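Local atomic coordinates of MAR1 Ribonuclease (Caenorhabditis elegans, PDB entry 2B34), a protein that is a putative hydrolase of the isochorismatase family and possibly a ribonuclease, with a substrate that is not established. Residues A[15-20]-A[103-108]. Numbering follows the deposited sequence.
Sequences SALFVC and NVILVG
Phe18 and Val104 meet on one face of the parallel ladder that joins strands 15-20 and 103-108. CB of Phe18 starts the contact in a fork between two methyls, 3.8 Å from Val104 CG1 and equally far from Leu106 CD1. With chi1 at -88°, Phe18 CG lies beside the backbone N and anti to the carbonyl carbon, 3.7 Å from Val104 CG1. Val104 CG1 also lies near CD1 and, less closely, CD2, over the ring face 4.1 Å from the Phe18 centroid, a CH-pi contact. CE1, CE2 and CZ lie farther from this methyl; the Phe18 side chain also touches Met89 and Ile55.

On the other face, Leu17 CD1 reaches across to Ile105 CG2 at 4.0 Å, and Val19 CG2 lies 4.0 Å from Val107 CG2, the two valines roughly parallel. Ser15 OG, 3.5 Å from Asn103 CB, hydrogen-bonds to Asn11 O. Between these two layers run five backbone hydrogen bonds, from Ala16 N to Asn103 O at one end to Cys20 N to Val107 O at the other. The Val107 N to Phe18 O bond is almost straight, with 178° at the hydrogen. Leu17 and Val19 bond through their backbone to Pro53, Ile55 and Thr57, in and just before strand 54-59, so 15-20 and 103-108 are the two central strands of the six-stranded sheet of this isochorismatase-type alpha/beta fold. At the C-terminal end, Cys20 forms a disulfide with Cys114, tying its strand to helix 114-124. Backbone bonds thus fix the register, while the buried side chains in the middle of the ladder meet through apolar contact.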
loop_
_atom_site.group_PDB
_atom_site.type_symbol
_atom_site.label_atom_id
_atom_site.label_comp_id
_atom_site.label_asym_id
_atom_site.label_seq_id
_atom_site.Cartn_x
_atom_site.Cartn_y
_atom_site.Cartn_z
ATOM N N SER A 15 -13.018 -10.745 21.814
ATOM C CA SER A 15 -12.135 -11.361 20.823
ATOM C C SER A 15 -12.075 -12.888 20.881
ATOM O O SER A 15 -12.313 -13.498 21.922
ATOM C CB SER A 15 -10.714 -10.798 20.963
ATOM O OG SER A 15 -10.686 -9.400 20.718
ATOM N N ALA A 16 -11.747 -13.492 19.742
ATOM C CA ALA A 16 -11.452 -14.920 19.667
ATOM C C ALA A 16 -10.184 -15.143 18.853
ATOM O O ALA A 16 -9.902 -14.397 17.905
ATOM C CB ALA A 16 -12.623 -15.693 19.056
ATOM N N LEU A 17 -9.418 -16.162 19.234
ATOM C CA LEU A 17 -8.247 -16.558 18.464
ATOM C C LEU A 17 -8.582 -17.735 17.560
ATOM O O LEU A 17 -9.006 -18.792 18.024
ATOM C CB LEU A 17 -7.067 -16.894 19.380
ATOM C CG LEU A 17 -5.796 -17.450 18.716
ATOM C CD1 LEU A 17 -5.099 -16.429 17.791
ATOM C CD2 LEU A 17 -4.836 -17.952 19.780
ATOM N N PHE A 18 -8.390 -17.533 16.263
ATOM C CA PHE A 18 -8.580 -18.589 15.282
ATOM C C PHE A 18 -7.215 -19.094 14.807
ATOM O O PHE A 18 -6.401 -18.325 14.291
ATOM C CB PHE A 18 -9.432 -18.080 14.111
ATOM C CG PHE A 18 -10.928 -18.229 14.316
ATOM C CD1 PHE A 18 -11.514 -18.009 15.563
ATOM C CD2 PHE A 18 -11.755 -18.561 13.242
ATOM C CE1 PHE A 18 -12.895 -18.141 15.740
ATOM C CE2 PHE A 18 -13.135 -18.697 13.409
ATOM C CZ PHE A 18 -13.704 -18.489 14.661
ATOM N N VAL A 19 -6.971 -20.387 15.006
ATOM C CA VAL A 19 -5.740 -21.042 14.558
ATOM C C VAL A 19 -6.091 -21.940 13.377
ATOM O O VAL A 19 -6.714 -22.994 13.560
ATOM C CB VAL A 19 -5.107 -21.907 15.689
ATOM C CG1 VAL A 19 -3.807 -22.561 15.223
ATOM C CG2 VAL A 19 -4.885 -21.084 16.962
ATOM N N CYS A 20 -5.710 -21.545 12.166
ATOM C CA CYS A 20 -6.124 -22.351 11.014
ATOM C C CYS A 20 -5.049 -23.206 10.364
ATOM O O CYS A 20 -4.021 -22.710 9.872
ATOM C CB CYS A 20 -7.015 -21.579 10.009
ATOM S SG CYS A 20 -6.431 -21.209 8.354
ATOM N N ASN A 103 -14.419 -9.405 17.359
ATOM C CA ASN A 103 -13.077 -9.452 16.792
ATOM C C ASN A 103 -12.506 -10.871 16.691
ATOM O O ASN A 103 -12.628 -11.671 17.624
ATOM C CB ASN A 103 -12.136 -8.583 17.628
ATOM C CG ASN A 103 -12.595 -7.134 17.712
ATOM O OD1 ASN A 103 -12.487 -6.377 16.746
ATOM N ND2 ASN A 103 -13.108 -6.744 18.874
ATOM N N VAL A 104 -11.889 -11.181 15.553
ATOM C CA VAL A 104 -11.154 -12.432 15.402
ATOM C C VAL A 104 -9.681 -12.155 15.108
ATOM O O VAL A 104 -9.341 -11.426 14.178
ATOM C CB VAL A 104 -11.764 -13.373 14.323
ATOM C CG1 VAL A 104 -10.851 -14.570 14.060
ATOM C CG2 VAL A 104 -13.141 -13.862 14.746
ATOM N N ILE A 105 -8.823 -12.735 15.936
ATOM C CA ILE A 105 -7.386 -12.717 15.727
ATOM C C ILE A 105 -7.052 -13.996 14.967
ATOM O O ILE A 105 -7.418 -15.092 15.395
ATOM C CB ILE A 105 -6.629 -12.640 17.071
ATOM C CG1 ILE A 105 -7.134 -11.441 17.894
ATOM C CG2 ILE A 105 -5.115 -12.576 16.840
ATOM C CD1 ILE A 105 -6.746 -11.462 19.366
ATOM N N LEU A 106 -6.383 -13.850 13.828
ATOM C CA LEU A 106 -6.177 -14.974 12.922
ATOM C C LEU A 106 -4.702 -15.298 12.698
ATOM O O LEU A 106 -3.913 -14.433 12.301
ATOM C CB LEU A 106 -6.894 -14.715 11.585
ATOM C CG LEU A 106 -6.993 -15.779 10.485
ATOM C CD1 LEU A 106 -7.450 -17.145 11.000
ATOM C CD2 LEU A 106 -7.943 -15.293 9.399
ATOM N N VAL A 107 -4.345 -16.548 12.982
ATOM C CA VAL A 107 -3.023 -17.088 12.668
ATOM C C VAL A 107 -3.181 -18.350 11.821
ATOM O O VAL A 107 -4.253 -18.955 11.791
ATOM C CB VAL A 107 -2.175 -17.396 13.943
ATOM C CG1 VAL A 107 -2.002 -16.147 14.798
ATOM C CG2 VAL A 107 -2.780 -18.542 14.770
ATOM N N GLY A 108 -2.119 -18.747 11.124
ATOM C CA GLY A 108 -2.163 -20.002 10.390
ATOM C C GLY A 108 -1.825 -19.901 8.925
ATOM O O GLY A 108 -1.286 -18.885 8.470
#